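Local coordinates for protein archease, possible chaperone (Thermotoga maritima, PDB 1J5U) that probably activates the tRNA-splicing ligase RtcB by promoting its guanylylation, and binds calcium, at residues Ala68-Asp71 / Thr72-Trp76; Lys90-Asn94 / Glu95-Thr99. One frame throughout, in Å; residues are numbered along the deposited sequence.

Contact 1 (Ala68-Asp71 / Thr72-Trp76)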
ATOM      1  N   ALA A  68      11.868  -0.502   3.248  1.00 16.42           N
ATOM      2  CA  ALA A  68      11.635   0.372   2.098  1.00 17.85           C
ATOM      3  C   ALA A  68      10.188   0.211   1.648  1.00 16.20           C
ATOM      4  O   ALA A  68       9.552   1.185   1.257  1.00 16.04           O
ATOM      5  CB  ALA A  68      12.586   0.026   0.936  1.00 15.75           C
ATOM      6  N   PHE A  69       9.684  -1.025   1.699  1.00 15.95           N
ATOM      7  CA  PHE A  69       8.305  -1.303   1.304  1.00 15.15           C
ATOM      8  C   PHE A  69       7.349  -0.512   2.193  1.00 15.09           C
ATOM      9  O   PHE A  69       6.434   0.160   1.712  1.00 15.14           O
ATOM     10  CB  PHE A  69       8.013  -2.800   1.408  1.00 13.41           C
ATOM     11  CG  PHE A  69       6.660  -3.196   0.841  1.00 14.80           C
ATOM     12  CD1 PHE A  69       5.564  -3.362   1.672  1.00 13.34           C
ATOM     13  CD2 PHE A  69       6.514  -3.460  -0.524  1.00 13.75           C
ATOM     14  CE1 PHE A  69       4.324  -3.812   1.158  1.00 13.71           C
ATOM     15  CE2 PHE A  69       5.301  -3.900  -1.043  1.00 14.20           C
ATOM     16  CZ  PHE A  69       4.193  -4.084  -0.191  1.00 11.19           C
ATOM     17  N   PHE A  70       7.582  -0.606   3.495  1.00 15.30           N
ATOM     18  CA  PHE A  70       6.803   0.098   4.509  1.00 17.23           C
ATOM     19  C   PHE A  70       6.822   1.608   4.263  1.00 16.99           C
ATOM     20  O   PHE A  70       5.767   2.249   4.226  1.00 16.83           O
ATOM     21  CB  PHE A  70       7.375  -0.247   5.906  1.00 18.41           C
ATOM     22  CG  PHE A  70       6.710   0.469   7.050  1.00 20.68           C
ATOM     23  CD1 PHE A  70       7.106   1.769   7.412  1.00 20.72           C
ATOM     24  CD2 PHE A  70       5.694  -0.152   7.773  1.00 19.23           C
ATOM     25  CE1 PHE A  70       6.492   2.443   8.485  1.00 22.35           C
ATOM     26  CE2 PHE A  70       5.063   0.500   8.846  1.00 20.97           C
ATOM     27  CZ  PHE A  70       5.457   1.805   9.210  1.00 22.89           C
ATOM     28  N   ASP A  71       8.017   2.188   4.101  1.00 16.23           N
ATOM     29  CA  ASP A  71       8.123   3.618   3.837  1.00 16.76           C
ATOM     30  C   ASP A  71       7.414   4.037   2.559  1.00 16.14           C
ATOM     31  O   ASP A  71       6.796   5.088   2.494  1.00 16.24           O
ATOM     32  CB  ASP A  71       9.591   4.049   3.695  1.00 18.97           C
ATOM     33  CG  ASP A  71      10.343   3.959   4.998  1.00 20.41           C
ATOM     34  OD1 ASP A  71       9.677   3.847   6.036  1.00 20.95           O
ATOM     35  OD2 ASP A  71      11.587   4.011   4.975  1.00 25.47           O
ATOM     36  N   THR A  72       7.548   3.230   1.521  1.00 15.71           N
ATOM     37  CA  THR A  72       6.932   3.564   0.237  1.00 15.08           C
ATOM     38  C   THR A  72       5.407   3.527   0.267  1.00 14.93           C
ATOM     39  O   THR A  72       4.735   4.460  -0.163  1.00 15.26           O
ATOM     40  CB  THR A  72       7.432   2.600  -0.860  1.00 14.25           C
ATOM     41  OG1 THR A  72       8.852   2.725  -0.983  1.00 16.36           O
ATOM     42  CG2 THR A  72       6.786   2.913  -2.212  1.00 14.72           C
ATOM     43  N   VAL A  73       4.851   2.429   0.757  1.00 15.45           N
ATOM     44  CA  VAL A  73       3.403   2.317   0.772  1.00 13.36           C
ATOM     45  C   VAL A  73       2.807   3.372   1.727  1.00 12.45           C
ATOM     46  O   VAL A  73       1.773   3.954   1.440  1.00 14.50           O
ATOM     47  CB  VAL A  73       2.985   0.864   1.181  1.00 12.16           C
ATOM     48  CG1 VAL A  73       1.487   0.771   1.364  1.00 11.97           C
ATOM     49  CG2 VAL A  73       3.474  -0.151   0.109  1.00  9.71           C
ATOM     50  N   ASN A  74       3.454   3.632   2.858  1.00 13.71           N
ATOM     51  CA  ASN A  74       2.886   4.631   3.750  1.00 14.12           C
ATOM     52  C   ASN A  74       2.986   6.018   3.169  1.00 14.64           C
ATOM     53  O   ASN A  74       2.168   6.873   3.475  1.00 15.19           O
ATOM     54  CB  ASN A  74       3.502   4.553   5.145  1.00 15.77           C
ATOM     55  CG  ASN A  74       2.847   3.458   5.983  1.00 16.71           C
ATOM     56  OD1 ASN A  74       1.622   3.383   6.042  1.00 16.04           O
ATOM     57  ND2 ASN A  74       3.645   2.612   6.609  1.00 15.39           N
ATOM     58  N   ASP A  75       3.974   6.243   2.313  1.00 14.07           N
ATOM     59  CA  ASP A  75       4.059   7.553   1.701  1.00 15.82           C
ATOM     60  C   ASP A  75       2.908   7.674   0.704  1.00 14.58           C
ATOM     61  O   ASP A  75       2.331   8.737   0.562  1.00 15.66           O
ATOM     62  CB  ASP A  75       5.391   7.777   0.988  1.00 16.28           C
ATOM     63  CG  ASP A  75       5.516   9.210   0.509  1.00 18.88           C
ATOM     64  OD1 ASP A  75       5.456   9.468  -0.703  1.00 17.41           O
ATOM     65  OD2 ASP A  75       5.611  10.081   1.379  1.00 19.25           O
ATOM     66  N   TRP A  76       2.549   6.571   0.043  1.00 14.07           N
ATOM     67  CA  TRP A  76       1.427   6.580  -0.890  1.00 14.67           C
ATOM     68  C   TRP A  76       0.121   6.912  -0.157  1.00 14.97           C
ATOM     69  O   TRP A  76      -0.751   7.572  -0.703  1.00 14.54           O
ATOM     70  CB  TRP A  76       1.237   5.222  -1.570  1.00 14.84           C
ATOM     71  CG  TRP A  76       2.320   4.824  -2.526  1.00 13.70           C
ATOM     72  CD1 TRP A  76       3.370   5.597  -2.965  1.00 14.56           C
ATOM     73  CD2 TRP A  76       2.474   3.544  -3.144  1.00 14.92           C
ATOM     74  NE1 TRP A  76       4.166   4.870  -3.813  1.00 12.99           N
ATOM     75  CE2 TRP A  76       3.639   3.605  -3.944  1.00 14.93           C
ATOM     76  CE3 TRP A  76       1.733   2.342  -3.104  1.00 14.06           C
ATOM     77  CZ2 TRP A  76       4.089   2.510  -4.704  1.00 14.84           C
ATOM     78  CZ3 TRP A  76       2.183   1.249  -3.869  1.00 13.27           C
ATOM     79  CH2 TRP A  76       3.350   1.346  -4.653  1.00 15.20           C
TER

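Contact 2 (Lys90-Asn94 / Glu95-Thr99)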
ATOM      1  N   LYS A  90       7.329   2.581 -12.602  1.00 19.54           N
ATOM      2  CA  LYS A  90       8.344   2.354 -13.627  1.00 21.30           C
ATOM      3  C   LYS A  90       9.736   2.354 -13.010  1.00 19.50           C
ATOM      4  O   LYS A  90      10.132   3.316 -12.362  1.00 20.26           O
ATOM      5  CB  LYS A  90       8.219   3.459 -14.686  1.00 22.99           C
ATOM      6  CG  LYS A  90       9.298   3.473 -15.771  1.00 28.09           C
ATOM      7  CD  LYS A  90       9.053   4.653 -16.725  1.00 32.24           C
ATOM      8  CE  LYS A  90      10.292   4.968 -17.538  1.00 34.98           C
ATOM      9  NZ  LYS A  90      10.882   3.708 -18.091  1.00 36.93           N
ATOM     10  N   ARG A  91      10.470   1.265 -13.186  1.00 18.74           N
ATOM     11  CA  ARG A  91      11.818   1.186 -12.652  1.00 21.08           C
ATOM     12  C   ARG A  91      12.737   2.093 -13.470  1.00 22.37           C
ATOM     13  O   ARG A  91      12.610   2.183 -14.687  1.00 19.14           O
ATOM     14  CB  ARG A  91      12.350  -0.252 -12.713  1.00 23.55           C
ATOM     15  CG  ARG A  91      13.812  -0.387 -12.318  1.00 26.94           C
ATOM     16  CD  ARG A  91      14.218  -1.847 -12.107  1.00 31.36           C
ATOM     17  NE  ARG A  91      15.636  -1.966 -11.780  1.00 36.84           N
ATOM     18  CZ  ARG A  91      16.192  -3.048 -11.237  1.00 39.26           C
ATOM     19  NH1 ARG A  91      15.443  -4.115 -10.956  1.00 40.39           N
ATOM     20  NH2 ARG A  91      17.495  -3.061 -10.967  1.00 39.05           N
ATOM     21  N   GLU A  92      13.640   2.768 -12.775  1.00 23.65           N
ATOM     22  CA  GLU A  92      14.624   3.653 -13.393  1.00 26.02           C
ATOM     23  C   GLU A  92      15.892   3.420 -12.590  1.00 26.23           C
ATOM     24  O   GLU A  92      16.072   3.989 -11.514  1.00 27.12           O
ATOM     25  CB  GLU A  92      14.168   5.114 -13.297  1.00 26.57           C
ATOM     26  CG  GLU A  92      13.783   5.694 -14.655  1.00 30.73           C
ATOM     27  CD  GLU A  92      12.921   6.917 -14.549  1.00 31.46           C
ATOM     28  OE1 GLU A  92      13.171   7.739 -13.640  1.00 32.33           O
ATOM     29  OE2 GLU A  92      12.000   7.061 -15.380  1.00 29.34           O
ATOM     30  N   GLY A  93      16.751   2.545 -13.102  1.00 27.30           N
ATOM     31  CA  GLY A  93      17.978   2.223 -12.396  1.00 28.97           C
ATOM     32  C   GLY A  93      17.665   1.495 -11.096  1.00 28.54           C
ATOM     33  O   GLY A  93      16.968   0.479 -11.094  1.00 29.36           O
ATOM     34  N   ASN A  94      18.175   2.008  -9.983  1.00 28.15           N
ATOM     35  CA  ASN A  94      17.923   1.377  -8.701  1.00 26.73           C
ATOM     36  C   ASN A  94      16.863   2.170  -7.933  1.00 24.49           C
ATOM     37  O   ASN A  94      16.880   2.254  -6.704  1.00 21.05           O
ATOM     38  CB  ASN A  94      19.235   1.251  -7.905  1.00 29.66           C
ATOM     39  CG  ASN A  94      19.819   2.593  -7.499  1.00 31.39           C
ATOM     40  OD1 ASN A  94      19.522   3.621  -8.093  1.00 31.13           O
ATOM     41  ND2 ASN A  94      20.672   2.578  -6.476  1.00 34.10           N
ATOM     42  N   GLU A  95      15.937   2.751  -8.690  1.00 22.53           N
ATOM     43  CA  GLU A  95      14.846   3.530  -8.122  1.00 21.76           C
ATOM     44  C   GLU A  95      13.556   3.267  -8.864  1.00 20.21           C
ATOM     45  O   GLU A  95      13.572   2.745  -9.968  1.00 19.55           O
ATOM     46  CB  GLU A  95      15.113   5.007  -8.235  1.00 23.00           C
ATOM     47  CG  GLU A  95      16.305   5.503  -7.484  1.00 23.05           C
ATOM     48  CD  GLU A  95      16.474   6.966  -7.726  1.00 24.86           C
ATOM     49  OE1 GLU A  95      15.916   7.768  -6.934  1.00 24.11           O
ATOM     50  OE2 GLU A  95      17.139   7.305  -8.735  1.00 24.16           O
ATOM     51  N   LEU A  96      12.441   3.644  -8.249  1.00 17.42           N
ATOM     52  CA  LEU A  96      11.151   3.464  -8.883  1.00 17.98           C
ATOM     53  C   LEU A  96      10.454   4.799  -9.052  1.00 15.89           C
ATOM     54  O   LEU A  96      10.326   5.572  -8.091  1.00 16.25           O
ATOM     55  CB  LEU A  96      10.271   2.547  -8.039  1.00 16.20           C
ATOM     56  CG  LEU A  96      10.818   1.132  -7.858  1.00 16.82           C
ATOM     57  CD1 LEU A  96       9.961   0.449  -6.782  1.00 18.95           C
ATOM     58  CD2 LEU A  96      10.760   0.346  -9.186  1.00 14.74           C
ATOM     59  N   LYS A  97      10.022   5.071 -10.276  1.00 16.42           N
ATOM     60  CA  LYS A  97       9.282   6.292 -10.566  1.00 16.05           C
ATOM     61  C   LYS A  97       7.804   5.924 -10.506  1.00 15.55           C
ATOM     62  O   LYS A  97       7.307   5.082 -11.276  1.00 16.44           O
ATOM     63  CB  LYS A  97       9.612   6.844 -11.955  1.00 16.81           C
ATOM     64  CG  LYS A  97       8.679   7.966 -12.379  1.00 17.48           C
ATOM     65  CD  LYS A  97       8.887   8.400 -13.844  1.00 22.86           C
ATOM     66  CE  LYS A  97      10.036   9.358 -14.016  1.00 23.56           C
ATOM     67  NZ  LYS A  97      10.089   9.907 -15.433  1.00 22.92           N
ATOM     68  N   VAL A  98       7.110   6.553  -9.572  1.00 15.89           N
ATOM     69  CA  VAL A  98       5.690   6.312  -9.368  1.00 14.27           C
ATOM     70  C   VAL A  98       4.856   7.464  -9.918  1.00 14.77           C
ATOM     71  O   VAL A  98       5.061   8.617  -9.554  1.00 15.18           O
ATOM     72  CB  VAL A  98       5.400   6.137  -7.851  1.00 13.07           C
ATOM     73  CG1 VAL A  98       3.870   6.008  -7.595  1.00 14.21           C
ATOM     74  CG2 VAL A  98       6.134   4.897  -7.349  1.00 12.43           C
ATOM     75  N   THR A  99       3.941   7.151 -10.825  1.00 16.06           N
ATOM     76  CA  THR A  99       3.059   8.172 -11.363  1.00 17.35           C
ATOM     77  C   THR A  99       1.759   8.084 -10.559  1.00 19.36           C
ATOM     78  O   THR A  99       1.161   7.006 -10.452  1.00 19.31           O
ATOM     79  CB  THR A  99       2.720   7.920 -12.846  1.00 17.80           C
ATOM     80  OG1 THR A  99       3.929   7.783 -13.615  1.00 19.59           O
ATOM     81  CG2 THR A  99       1.902   9.103 -13.410  1.00 20.12           C
TER
HETATM   82  O   HOH W   1      13.205  10.168 -14.762  1.00 12.18           O
HETATM   83  O   HOH W   2      10.422   8.287 -17.555  1.00 37.33           O
HETATM   84  O   HOH W   3      17.855   5.640 -10.606  1.00 39.35           O

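Contact 1 (Ala68-Asp71 / Thr72-Trp76)
Asn74 points the ND2 of its side-chain amide down onto the face of the Phe70 ring, one helical turn back, and this i to i+4 pair shows how a polar group can pack on an aromatic one. Its ND2 stands above the centre of the ring, 3.2 Å from the plane, and lies 3.3 Å from Phe70 CZ. The amide is steeply inclined to the ring, with 74° between the planes, and meets it nitrogen first. Phe70 holds CG anti to its backbone N (chi1 177°), which swings the ring along the helix beneath Asn74. A second pair follows the same spacing in apolar form: Val73 CG2 sits over one face of the Phe69 ring, 4.0 Å from its centroid, in a CH-pi contact, and the two side chains run side by side. The third pair is polar. Thr72 OG1 donates to Ala68 O at 2.8 Å from above the carbonyl plane, while Thr72 N donates to the same oxygen from the opposite face, so that one carbonyl is gripped twice and the buried hydroxyl is satisfied within its own helix. Behind these pairs run the backbone bonds, Val73 N to Phe69 O being nearly straight at 175°.

Further out, Asn74 OD1 accepts from the backbone N of Leu114, which fixes the amide from its other end, and Tyr116 stacks on Phe70. Asp75 turns to Tyr60 and Lys58. The arrangement is that of a regular alpha-helix with one side buried in the archease fold: the Phe69-Val73 pair packs between helix 32-47, at Leu36 and Ala39, and strand 113-124, while Asn74 turns to that strand.

Contact 2 (Lys90-Asn94 / Glu95-Thr99)
Lys97 and Glu92 meet across the end of a beta hairpin, where a regular backbone ladder carries a much more open layer of charged side chains. The ladder is the tight part. Lys90 and Lys97 form a hydrogen-bonded antiparallel pair, with Lys97 N reaching Lys90 O at 2.7 Å, and Glu92 N donates almost straight, at 171°, to Glu95 O. Between them, in the non-hydrogen-bonded pair, Leu96 brings CD2 to 3.7 Å from Arg91 CA, on the face that Leu96 also turns to Leu36 of helix 32-47. The chain reverses in a type II' turn from Glu92 to Glu95, a common closure of two-residue hairpin loops; Gly93 takes the positive phi at its first corner. Arg91, extended from CG to NE, reaches along the turn and donates from NE to Gly93 O at 2.9 Å.

On the face bearing Glu92 and Lys97 the hold is looser. The Lys97 chain bends at chi3 (-82°), and its CE and NZ cross over to the carboxylate, with Lys97 CE 3.3 Å from Glu92 OE2. The salt bridge from Lys97 NZ to Glu92 OE2 is long, 3.4 Å, and two waters supplement it: one joins OE2 to NZ, the other donates to Glu92 OE1 and reaches Lys97 NZ only weakly. With an alanine here in place of Glu92, the Lys97 ammonium is likely to be left with a weak ion pair to Glu57, and both waters would probably lose the carboxylate that holds them beside the turn. A third water spans Glu92 O and Glu95 OE2 at 2.6 Å from each.

Overall arrangement
Contact 1 precedes contact 2 along the chain: helix 66-81 leads into strand 84-92, whose hairpin with strand 95-105 ends in the turn of contact 2. Their centres are about 14 Å apart, yet they meet where Trp76 NE1 packs 4.0 Å from Val98 CG1. The centre of contact 1 is about 7 Å from the centre of the folded chain, that of contact 2 about 16 Å, at the surface. The helix thus bridges two antiparallel sheets, touching strand 113-124 of one and, through Trp76, the strands of the hairpin in the other, while helix 32-47 packs against both contacts. The bound calcium ion lies about 12 Å from the Asn74 side chain, and the side chain of its ligand Asp135 about 8 Å; the hairpin end is remote from the site.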